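Local coordinates for suppressor protein MPT5 (Saccharomyces cerevisiae, PDB 5BZ1) that binds short recognition sequences in the 3'-untranslated regions of target mRNAs through its Pumilio RNA-binding domain and regulates gene expression post-transcriptionally, at residues A[374-379]-A[387-392]; A[363-368]-A[393-398]; A[243-248]-A[310-315]. All blocks are in the same frame, centred on the assembly; numbering follows the deposited sequence.

Contact 1 (A[374-379]-A[387-392]). With nucleotides of chain B.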
loop_
_atom_site.group_PDB
_atom_site.type_symbol
_atom_site.label_atom_id
_atom_site.label_comp_id
_atom_site.label_asym_id
_atom_site.label_seq_id
_atom_site.Cartn_x
_atom_site.Cartn_y
_atom_site.Cartn_z
ATOM N N GLU A 374 3.873 -41.904 -1.124
ATOM C CA GLU A 374 4.726 -42.826 -0.375
ATOM C C GLU A 374 4.985 -42.323 1.047
ATOM O O GLU A 374 5.192 -43.116 1.967
ATOM C CB GLU A 374 6.071 -43.022 -1.087
ATOM C CG GLU A 374 6.013 -43.695 -2.454
ATOM C CD GLU A 374 7.386 -43.789 -3.106
ATOM O OE1 GLU A 374 8.295 -43.045 -2.682
ATOM O OE2 GLU A 374 7.554 -44.606 -4.038
ATOM N N LEU A 375 4.981 -41.002 1.210
ATOM C CA LEU A 375 5.315 -40.369 2.483
ATOM C C LEU A 375 4.121 -40.243 3.425
ATOM O O LEU A 375 4.291 -39.957 4.610
ATOM C CB LEU A 375 5.917 -38.982 2.242
ATOM C CG LEU A 375 7.358 -38.945 1.744
ATOM C CD1 LEU A 375 7.843 -37.516 1.588
ATOM C CD2 LEU A 375 8.239 -39.696 2.713
ATOM N N LEU A 376 2.920 -40.450 2.892
ATOM C CA LEU A 376 1.684 -40.304 3.667
ATOM C C LEU A 376 1.636 -41.047 5.017
ATOM O O LEU A 376 1.178 -40.481 6.009
ATOM C CB LEU A 376 0.460 -40.631 2.802
ATOM C CG LEU A 376 0.122 -39.561 1.760
ATOM C CD1 LEU A 376 -1.057 -39.971 0.890
ATOM C CD2 LEU A 376 -0.166 -38.245 2.455
ATOM N N PRO A 377 2.114 -42.307 5.070
ATOM C CA PRO A 377 2.110 -42.945 6.394
ATOM C C PRO A 377 3.119 -42.336 7.373
ATOM O O PRO A 377 3.002 -42.575 8.576
ATOM C CB PRO A 377 2.483 -44.404 6.087
ATOM C CG PRO A 377 3.181 -44.359 4.774
ATOM C CD PRO A 377 2.518 -43.250 4.010
ATOM N N SER A 378 4.087 -41.569 6.874
ATOM C CA SER A 378 5.114 -40.981 7.733
ATOM C C SER A 378 4.654 -39.687 8.415
ATOM O O SER A 378 5.353 -39.156 9.281
ATOM C CB SER A 378 6.408 -40.734 6.951
ATOM O OG SER A 378 6.233 -39.737 5.960
ATOM N N ILE A 379 3.481 -39.192 8.022
ATOM C CA ILE A 379 2.906 -37.980 8.606
ATOM C C ILE A 379 1.494 -38.222 9.152
ATOM O O ILE A 379 0.712 -37.280 9.323
ATOM C CB ILE A 379 2.845 -36.831 7.578
ATOM C CG1 ILE A 379 1.897 -37.189 6.430
ATOM C CG2 ILE A 379 4.235 -36.518 7.047
ATOM C CD1 ILE A 379 1.345 -35.977 5.682
ATOM N N LYS A 387 -5.850 -33.835 3.968
ATOM C CA LYS A 387 -5.904 -32.812 2.925
ATOM C C LYS A 387 -4.930 -33.140 1.793
ATOM O O LYS A 387 -5.268 -33.031 0.614
ATOM C CB LYS A 387 -5.587 -31.433 3.505
ATOM C CG LYS A 387 -6.585 -30.940 4.546
ATOM C CD LYS A 387 -6.315 -29.486 4.922
ATOM C CE LYS A 387 -6.419 -28.573 3.707
ATOM N NZ LYS A 387 -5.891 -27.200 3.972
ATOM N N ILE A 388 -3.718 -33.537 2.163
ATOM C CA ILE A 388 -2.701 -33.926 1.193
ATOM C C ILE A 388 -3.118 -35.208 0.464
ATOM O O ILE A 388 -2.876 -35.357 -0.735
ATOM C CB ILE A 388 -1.325 -34.099 1.871
ATOM C CG1 ILE A 388 -0.874 -32.776 2.499
ATOM C CG2 ILE A 388 -0.282 -34.594 0.884
ATOM C CD1 ILE A 388 0.530 -32.804 3.076
ATOM N N LYS A 389 -3.753 -36.124 1.190
ATOM C CA LYS A 389 -4.264 -37.356 0.598
ATOM C C LYS A 389 -5.352 -37.051 -0.433
ATOM O O LYS A 389 -5.391 -37.666 -1.496
ATOM C CB LYS A 389 -4.803 -38.294 1.684
ATOM C CG LYS A 389 -5.167 -39.694 1.189
ATOM C CD LYS A 389 -5.718 -40.563 2.313
ATOM C CE LYS A 389 -6.214 -41.912 1.794
ATOM N NZ LYS A 389 -5.140 -42.722 1.154
ATOM N N LEU A 390 -6.221 -36.090 -0.124
ATOM C CA LEU A 390 -7.295 -35.705 -1.041
ATOM C C LEU A 390 -6.735 -35.132 -2.344
ATOM O O LEU A 390 -7.231 -35.440 -3.429
ATOM C CB LEU A 390 -8.239 -34.696 -0.379
ATOM C CG LEU A 390 -9.445 -34.235 -1.201
ATOM C CD1 LEU A 390 -10.303 -35.425 -1.615
ATOM C CD2 LEU A 390 -10.281 -33.211 -0.433
ATOM N N LYS A 391 -5.700 -34.302 -2.229
ATOM C CA LYS A 391 -5.038 -33.727 -3.400
ATOM C C LYS A 391 -4.370 -34.801 -4.269
ATOM O O LYS A 391 -4.419 -34.731 -5.500
ATOM C CB LYS A 391 -4.023 -32.663 -2.973
ATOM C CG LYS A 391 -4.665 -31.399 -2.373
ATOM C CD LYS A 391 -3.612 -30.366 -1.982
ATOM C CE LYS A 391 -4.240 -29.008 -1.682
ATOM N NZ LYS A 391 -5.171 -29.053 -0.522
ATOM N N VAL A 392 -3.745 -35.786 -3.626
ATOM C CA VAL A 392 -3.174 -36.926 -4.338
ATOM C C VAL A 392 -4.271 -37.645 -5.118
ATOM O O VAL A 392 -4.107 -37.974 -6.292
ATOM C CB VAL A 392 -2.501 -37.915 -3.364
ATOM C CG1 VAL A 392 -2.285 -39.272 -4.022
ATOM C CG2 VAL A 392 -1.184 -37.347 -2.847
ATOM O "O5'" U B 1 -6.352 -26.481 11.369
ATOM C "C5'" U B 1 -5.607 -26.671 12.563
ATOM C "C4'" U B 1 -4.152 -26.327 12.367
ATOM O "O4'" U B 1 -3.515 -27.331 11.536
ATOM C "C3'" U B 1 -3.867 -25.016 11.651
ATOM O "O3'" U B 1 -3.962 -23.892 12.511
ATOM C "C2'" U B 1 -2.469 -25.241 11.083
ATOM O "O2'" U B 1 -1.473 -25.031 12.074
ATOM C "C1'" U B 1 -2.509 -26.736 10.746
ATOM N N1 U B 1 -2.812 -26.989 9.317
ATOM C C2 U B 1 -1.735 -27.055 8.444
ATOM O O2 U B 1 -0.579 -26.909 8.809
ATOM N N3 U B 1 -2.060 -27.290 7.129
ATOM C C4 U B 1 -3.328 -27.462 6.611
ATOM O O4 U B 1 -3.452 -27.667 5.401
ATOM C C5 U B 1 -4.388 -27.385 7.577
ATOM C C6 U B 1 -4.106 -27.159 8.868
#
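Lys387 NZ gives a hydrogen bond of 2.9 Å to O4 of U1 of chain B, the RNA strand, from the same helical turn whose next residue, Ile388, packs on the turn that follows the preceding helix. The lysine leaves its helix with CG anti to its own carbonyl carbon (chi1 -63°), and a bend at chi3 (60°) carries CE and NZ round to the uracil oxygen. CD also lies 3.4 Å from O4, so the aliphatic part of the chain reaches the base as well as the ammonium group. Ile388 turns the other way, into the protein, and divides its branches between two partners. Its CG2 lies 4.0 Å from CD2 of Leu376, and its CD1 meets CD1 of Ile379 at 4.2 Å, those two side chains crossing nearly at right angles. Leu376 works with both methyls: while CD2 faces Ile388, CD1 rests 4.1 Å from CG of Lys389, again roughly at a right angle. Ile313 joins the packing round Ile379 and Ile388, and Gln323 of helix 318-326 lies beside Lys387 and Ile388. No hydrogen bond crosses between 374-379 and 387-392; the contact between the two is purely apolar, joining the 3-10 turn after helix 354-375 to the helix that carries the RNA-binding lysine. The lysine donor is matched to the carbonyl O4 of uracil, which is consistent with a uridine at this position.

Contact 2 (A[363-368]-A[393-398])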
loop_
_atom_site.group_PDB
_atom_site.type_symbol
_atom_site.label_atom_id
_atom_site.label_comp_id
_atom_site.label_asym_id
_atom_site.label_seq_id
_atom_site.Cartn_x
_atom_site.Cartn_y
_atom_site.Cartn_z
ATOM N N LEU A 363 5.376 -34.904 -16.200
ATOM C CA LEU A 363 6.345 -35.865 -15.690
ATOM C C LEU A 363 6.801 -35.490 -14.276
ATOM O O LEU A 363 6.744 -36.313 -13.361
ATOM C CB LEU A 363 7.536 -35.954 -16.651
ATOM C CG LEU A 363 8.755 -36.847 -16.385
ATOM C CD1 LEU A 363 9.828 -36.100 -15.601
ATOM C CD2 LEU A 363 8.383 -38.152 -15.683
ATOM N N LYS A 364 7.249 -34.251 -14.101
ATOM C CA LYS A 364 7.765 -33.800 -12.811
ATOM C C LYS A 364 6.691 -33.730 -11.723
ATOM O O LYS A 364 6.956 -34.057 -10.564
ATOM C CB LYS A 364 8.456 -32.439 -12.946
ATOM C CG LYS A 364 9.805 -32.477 -13.651
ATOM C CD LYS A 364 10.437 -31.092 -13.674
ATOM C CE LYS A 364 11.774 -31.090 -14.405
ATOM N NZ LYS A 364 12.808 -31.883 -13.691
ATOM N N ILE A 365 5.488 -33.295 -12.086
ATOM C CA ILE A 365 4.416 -33.167 -11.102
ATOM C C ILE A 365 3.860 -34.547 -10.741
ATOM O O ILE A 365 3.468 -34.788 -9.597
ATOM C CB ILE A 365 3.296 -32.195 -11.571
ATOM C CG1 ILE A 365 2.580 -31.570 -10.371
ATOM C CG2 ILE A 365 2.299 -32.878 -12.499
ATOM C CD1 ILE A 365 3.409 -30.532 -9.650
ATOM N N GLY A 366 3.859 -35.457 -11.712
ATOM C CA GLY A 366 3.432 -36.824 -11.476
ATOM C C GLY A 366 4.388 -37.527 -10.532
ATOM O O GLY A 366 3.968 -38.266 -9.638
ATOM N N ASN A 367 5.680 -37.288 -10.732
ATOM C CA ASN A 367 6.707 -37.855 -9.869
ATOM C C ASN A 367 6.592 -37.329 -8.439
ATOM O O ASN A 367 6.765 -38.077 -7.475
ATOM C CB ASN A 367 8.099 -37.570 -10.444
ATOM C CG ASN A 367 9.220 -37.966 -9.496
ATOM O OD1 ASN A 367 10.065 -37.144 -9.133
ATOM N ND2 ASN A 367 9.224 -39.227 -9.080
ATOM N N LEU A 368 6.293 -36.041 -8.305
ATOM C CA LEU A 368 6.111 -35.442 -6.989
ATOM C C LEU A 368 4.893 -36.036 -6.279
ATOM O O LEU A 368 4.914 -36.255 -5.067
ATOM C CB LEU A 368 5.985 -33.920 -7.098
ATOM C CG LEU A 368 5.830 -33.152 -5.784
ATOM C CD1 LEU A 368 6.974 -33.483 -4.852
ATOM C CD2 LEU A 368 5.770 -31.654 -6.028
ATOM N N LYS A 393 -5.397 -37.869 -4.448
ATOM C CA LYS A 393 -6.557 -38.525 -5.042
ATOM C C LYS A 393 -7.143 -37.717 -6.202
ATOM O O LYS A 393 -7.506 -38.275 -7.237
ATOM C CB LYS A 393 -7.617 -38.756 -3.963
ATOM C CG LYS A 393 -9.048 -38.840 -4.463
ATOM C CD LYS A 393 -9.520 -40.280 -4.589
ATOM C CE LYS A 393 -10.996 -40.397 -4.233
ATOM N NZ LYS A 393 -11.541 -41.752 -4.511
ATOM N N ALA A 394 -7.223 -36.401 -6.024
ATOM C CA ALA A 394 -7.769 -35.510 -7.045
ATOM C C ALA A 394 -6.908 -35.497 -8.308
ATOM O O ALA A 394 -7.431 -35.404 -9.419
ATOM C CB ALA A 394 -7.925 -34.104 -6.492
ATOM N N TYR A 395 -5.592 -35.574 -8.133
ATOM C CA TYR A 395 -4.676 -35.713 -9.261
ATOM C C TYR A 395 -4.993 -36.980 -10.045
ATOM O O TYR A 395 -5.031 -36.967 -11.275
ATOM C CB TYR A 395 -3.222 -35.760 -8.780
ATOM C CG TYR A 395 -2.211 -36.012 -9.883
ATOM C CD1 TYR A 395 -1.695 -34.961 -10.630
ATOM C CD2 TYR A 395 -1.770 -37.298 -10.173
ATOM C CE1 TYR A 395 -0.773 -35.185 -11.638
ATOM C CE2 TYR A 395 -0.849 -37.530 -11.178
ATOM C CZ TYR A 395 -0.355 -36.470 -11.906
ATOM O OH TYR A 395 0.561 -36.699 -12.905
ATOM N N ALA A 396 -5.206 -38.078 -9.324
ATOM C CA ALA A 396 -5.510 -39.361 -9.950
ATOM C C ALA A 396 -6.818 -39.309 -10.741
ATOM O O ALA A 396 -6.901 -39.834 -11.852
ATOM C CB ALA A 396 -5.570 -40.460 -8.902
ATOM N N GLU A 397 -7.834 -38.679 -10.159
ATOM C CA GLU A 397 -9.144 -38.575 -10.795
ATOM C C GLU A 397 -9.112 -37.742 -12.077
ATOM O O GLU A 397 -9.948 -37.919 -12.963
ATOM C CB GLU A 397 -10.169 -37.993 -9.818
ATOM C CG GLU A 397 -10.558 -38.927 -8.673
ATOM C CD GLU A 397 -11.526 -38.280 -7.700
ATOM O OE1 GLU A 397 -11.700 -37.043 -7.763
ATOM O OE2 GLU A 397 -12.115 -39.007 -6.872
ATOM N N ALA A 398 -8.147 -36.834 -12.170
ATOM C CA ALA A 398 -8.037 -35.941 -13.321
ATOM C C ALA A 398 -7.181 -36.535 -14.438
ATOM O O ALA A 398 -7.234 -36.071 -15.576
ATOM C CB ALA A 398 -7.470 -34.604 -12.894
#
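Tyr395 carries most of this contact, reaching from helix 385-398 to Ile365 and Gly366 of helix 354-375. Its CG stands anti to the backbone N (chi1 175°), which sends the ring across toward helix 354-375; the closest CA atoms, those of Gly366 and Tyr395, are 8.5 Å apart. At the far end of the ring the hydroxyl lies against bare backbone, with OH 3.2 Å from Gly366 CA and 3.7 Å from Gly366 N, and neither approach is a hydrogen bond. Because Gly366 has no CB, the phenol can come this close to the main chain. One residue earlier, Ile365 supplies the apolar half: its CG2 lies 3.9 Å from CE1 of Tyr395, and the two side chains meet obliquely. Tyr331, from a loop, also touches both Ile365 and Tyr395, while Ile302 of helix 288-307 touches Ile365. An alanine in place of Tyr395 would probably leave the backbone of Gly366 and the CG2 methyl of Ile365 without their partner and open a gap between the helices. The contact's nearest atom is about 14 Å from the RNA, so this is structural packing. It joins the two legs of an antiparallel helical hairpin, the C-terminal end of the all-helical PUF solenoid.

Contact 3 (A[243-248]-A[310-315])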
loop_
_atom_site.group_PDB
_atom_site.type_symbol
_atom_site.label_atom_id
_atom_site.label_comp_id
_atom_site.label_asym_id
_atom_site.label_seq_id
_atom_site.Cartn_x
_atom_site.Cartn_y
_atom_site.Cartn_z
ATOM N N GLU A 243 17.087 -20.213 -1.371
ATOM C CA GLU A 243 16.486 -20.264 -0.039
ATOM C C GLU A 243 15.003 -20.625 -0.101
ATOM O O GLU A 243 14.268 -20.400 0.860
ATOM C CB GLU A 243 16.630 -18.916 0.680
ATOM C CG GLU A 243 17.974 -18.661 1.346
ATOM C CD GLU A 243 17.968 -17.397 2.193
ATOM O OE1 GLU A 243 16.886 -16.788 2.349
ATOM O OE2 GLU A 243 19.041 -17.012 2.705
ATOM N N LEU A 244 14.569 -21.178 -1.229
ATOM C CA LEU A 244 13.145 -21.394 -1.478
ATOM C C LEU A 244 12.506 -22.324 -0.450
ATOM O O LEU A 244 11.376 -22.093 -0.015
ATOM C CB LEU A 244 12.916 -21.922 -2.895
ATOM C CG LEU A 244 11.470 -21.963 -3.382
ATOM C CD1 LEU A 244 10.878 -20.564 -3.367
ATOM C CD2 LEU A 244 11.365 -22.580 -4.776
ATOM N N CYS A 245 13.229 -23.366 -0.052
ATOM C CA CYS A 245 12.708 -24.306 0.934
ATOM C C CYS A 245 12.552 -23.666 2.314
ATOM O O CYS A 245 11.512 -23.813 2.959
ATOM C CB CYS A 245 13.592 -25.548 1.031
ATOM S SG CYS A 245 13.079 -26.686 2.340
ATOM N N GLN A 246 13.583 -22.954 2.763
ATOM C CA GLN A 246 13.520 -22.295 4.064
ATOM C C GLN A 246 12.437 -21.218 4.123
ATOM O O GLN A 246 11.701 -21.132 5.107
ATOM C CB GLN A 246 14.872 -21.698 4.451
ATOM C CG GLN A 246 14.882 -21.078 5.846
ATOM C CD GLN A 246 14.335 -22.018 6.914
ATOM O OE1 GLN A 246 13.256 -21.790 7.468
ATOM N NE2 GLN A 246 15.078 -23.083 7.204
ATOM N N LEU A 247 12.345 -20.402 3.074
ATOM C CA LEU A 247 11.335 -19.345 3.006
ATOM C C LEU A 247 9.926 -19.937 3.061
ATOM O O LEU A 247 9.025 -19.362 3.669
ATOM C CB LEU A 247 11.512 -18.503 1.739
ATOM C CG LEU A 247 12.753 -17.608 1.673
ATOM C CD1 LEU A 247 12.950 -17.049 0.272
ATOM C CD2 LEU A 247 12.670 -16.477 2.690
ATOM N N SER A 248 9.755 -21.095 2.431
ATOM C CA SER A 248 8.490 -21.820 2.457
ATOM C C SER A 248 8.123 -22.288 3.865
ATOM O O SER A 248 6.952 -22.528 4.156
ATOM C CB SER A 248 8.556 -23.029 1.521
ATOM O OG SER A 248 8.730 -22.630 0.178
ATOM N N ASN A 310 10.527 -34.085 1.976
ATOM C CA ASN A 310 10.472 -34.642 3.322
ATOM C C ASN A 310 10.359 -33.585 4.427
ATOM O O ASN A 310 9.710 -33.813 5.452
ATOM C CB ASN A 310 11.697 -35.514 3.576
ATOM C CG ASN A 310 11.527 -36.405 4.781
ATOM O OD1 ASN A 310 10.461 -36.982 4.989
ATOM N ND2 ASN A 310 12.571 -36.510 5.595
ATOM N N VAL A 311 11.006 -32.442 4.220
ATOM C CA VAL A 311 10.950 -31.335 5.173
ATOM C C VAL A 311 9.644 -30.560 5.025
ATOM O O VAL A 311 8.984 -30.236 6.015
ATOM C CB VAL A 311 12.145 -30.380 4.991
ATOM C CG1 VAL A 311 11.928 -29.074 5.745
ATOM C CG2 VAL A 311 13.428 -31.049 5.447
ATOM N N LEU A 312 9.276 -30.281 3.779
ATOM C CA LEU A 312 8.108 -29.461 3.465
ATOM C C LEU A 312 6.779 -30.086 3.904
ATOM O O LEU A 312 5.926 -29.404 4.471
ATOM C CB LEU A 312 8.080 -29.147 1.967
ATOM C CG LEU A 312 9.175 -28.209 1.458
ATOM C CD1 LEU A 312 9.287 -28.270 -0.053
ATOM C CD2 LEU A 312 8.900 -26.778 1.904
ATOM N N ILE A 313 6.607 -31.380 3.649
ATOM C CA ILE A 313 5.360 -32.069 3.977
ATOM C C ILE A 313 5.134 -32.125 5.488
ATOM O O ILE A 313 4.013 -32.329 5.959
ATOM C CB ILE A 313 5.344 -33.501 3.385
ATOM C CG1 ILE A 313 3.914 -34.028 3.272
ATOM C CG2 ILE A 313 6.218 -34.453 4.208
ATOM C CD1 ILE A 313 3.823 -35.430 2.697
ATOM N N ARG A 314 6.216 -31.914 6.232
ATOM C CA ARG A 314 6.242 -32.093 7.676
ATOM C C ARG A 314 6.200 -30.751 8.408
ATOM O O ARG A 314 5.918 -30.691 9.608
ATOM C CB ARG A 314 7.525 -32.836 8.044
ATOM C CG ARG A 314 7.380 -33.911 9.094
ATOM C CD ARG A 314 8.617 -34.804 9.098
ATOM N NE ARG A 314 8.786 -35.513 7.832
ATOM C CZ ARG A 314 8.266 -36.710 7.572
ATOM N NH1 ARG A 314 7.544 -37.336 8.493
ATOM N NH2 ARG A 314 8.468 -37.283 6.393
ATOM N N ASP A 315 6.481 -29.674 7.682
ATOM C CA ASP A 315 6.623 -28.358 8.298
ATOM C C ASP A 315 5.285 -27.643 8.504
ATOM O O ASP A 315 4.383 -27.743 7.668
ATOM C CB ASP A 315 7.570 -27.490 7.471
ATOM C CG ASP A 315 7.855 -26.156 8.127
ATOM O OD1 ASP A 315 8.774 -26.096 8.971
ATOM O OD2 ASP A 315 7.165 -25.167 7.795
#
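Segments 243-248 and 310-315 come together with Cys245 and Leu312 nearest each other, their CA atoms 7.4 Å apart. Leu312 does most of the reaching: its CG sits anti to the carbonyl carbon (chi1 -69°), and the CD2 methyl ends 3.8 Å from CB of Ser248 and 4.2 Å from SG of Cys245. The same sulfur also approaches CG1 of Val311, at 4.3 Å, at the more exposed margin. Segment 243-248 belongs to Pumilio repeat 7 and segment 310-315 to repeat 8, so this is the side-by-side stacking of successive repeats that builds the PUF solenoid, with Phe305 of helix 288-307 touching both Ser248 and Leu312. The serine hydroxyl is used inside its own helix: OG donates to Leu244 O at 2.7 Å. That carbonyl also accepts from Ser248 N, the two donors arriving from opposite faces of its plane, and the OG bond holds the hydroxyl turned back on its own helix while CB points toward Leu312. In the other segment, Arg314 NE donates to Asn310 O at 3.1 Å, folding the arginine back over its own turn. Asp315 OD2 accepts from the backbone N of Phe317 and Gly318.

How the contacts relate
All three contacts lie toward the C-terminal end of the elongated PUF domain, on the same side of its centre. Contact 3 comes first along the chain and joins repeats 7 and 8. Contacts 1 and 2 follow, both between helices 354-375 and 385-398: contact 1 lies near the turn of this hairpin and contact 2 farther down its legs, their centres 12 Å apart. Contacts 1 and 3, with centres 16 Å apart, touch where Ile313 meets Ile379 and Ile388 and Arg314 meets Ile379; contacts 2 and 3 do not touch. The terminal hairpin thus packs directly onto repeat 8 and continues the solenoid, and its helix 385-398 also reaches U1 of chain B.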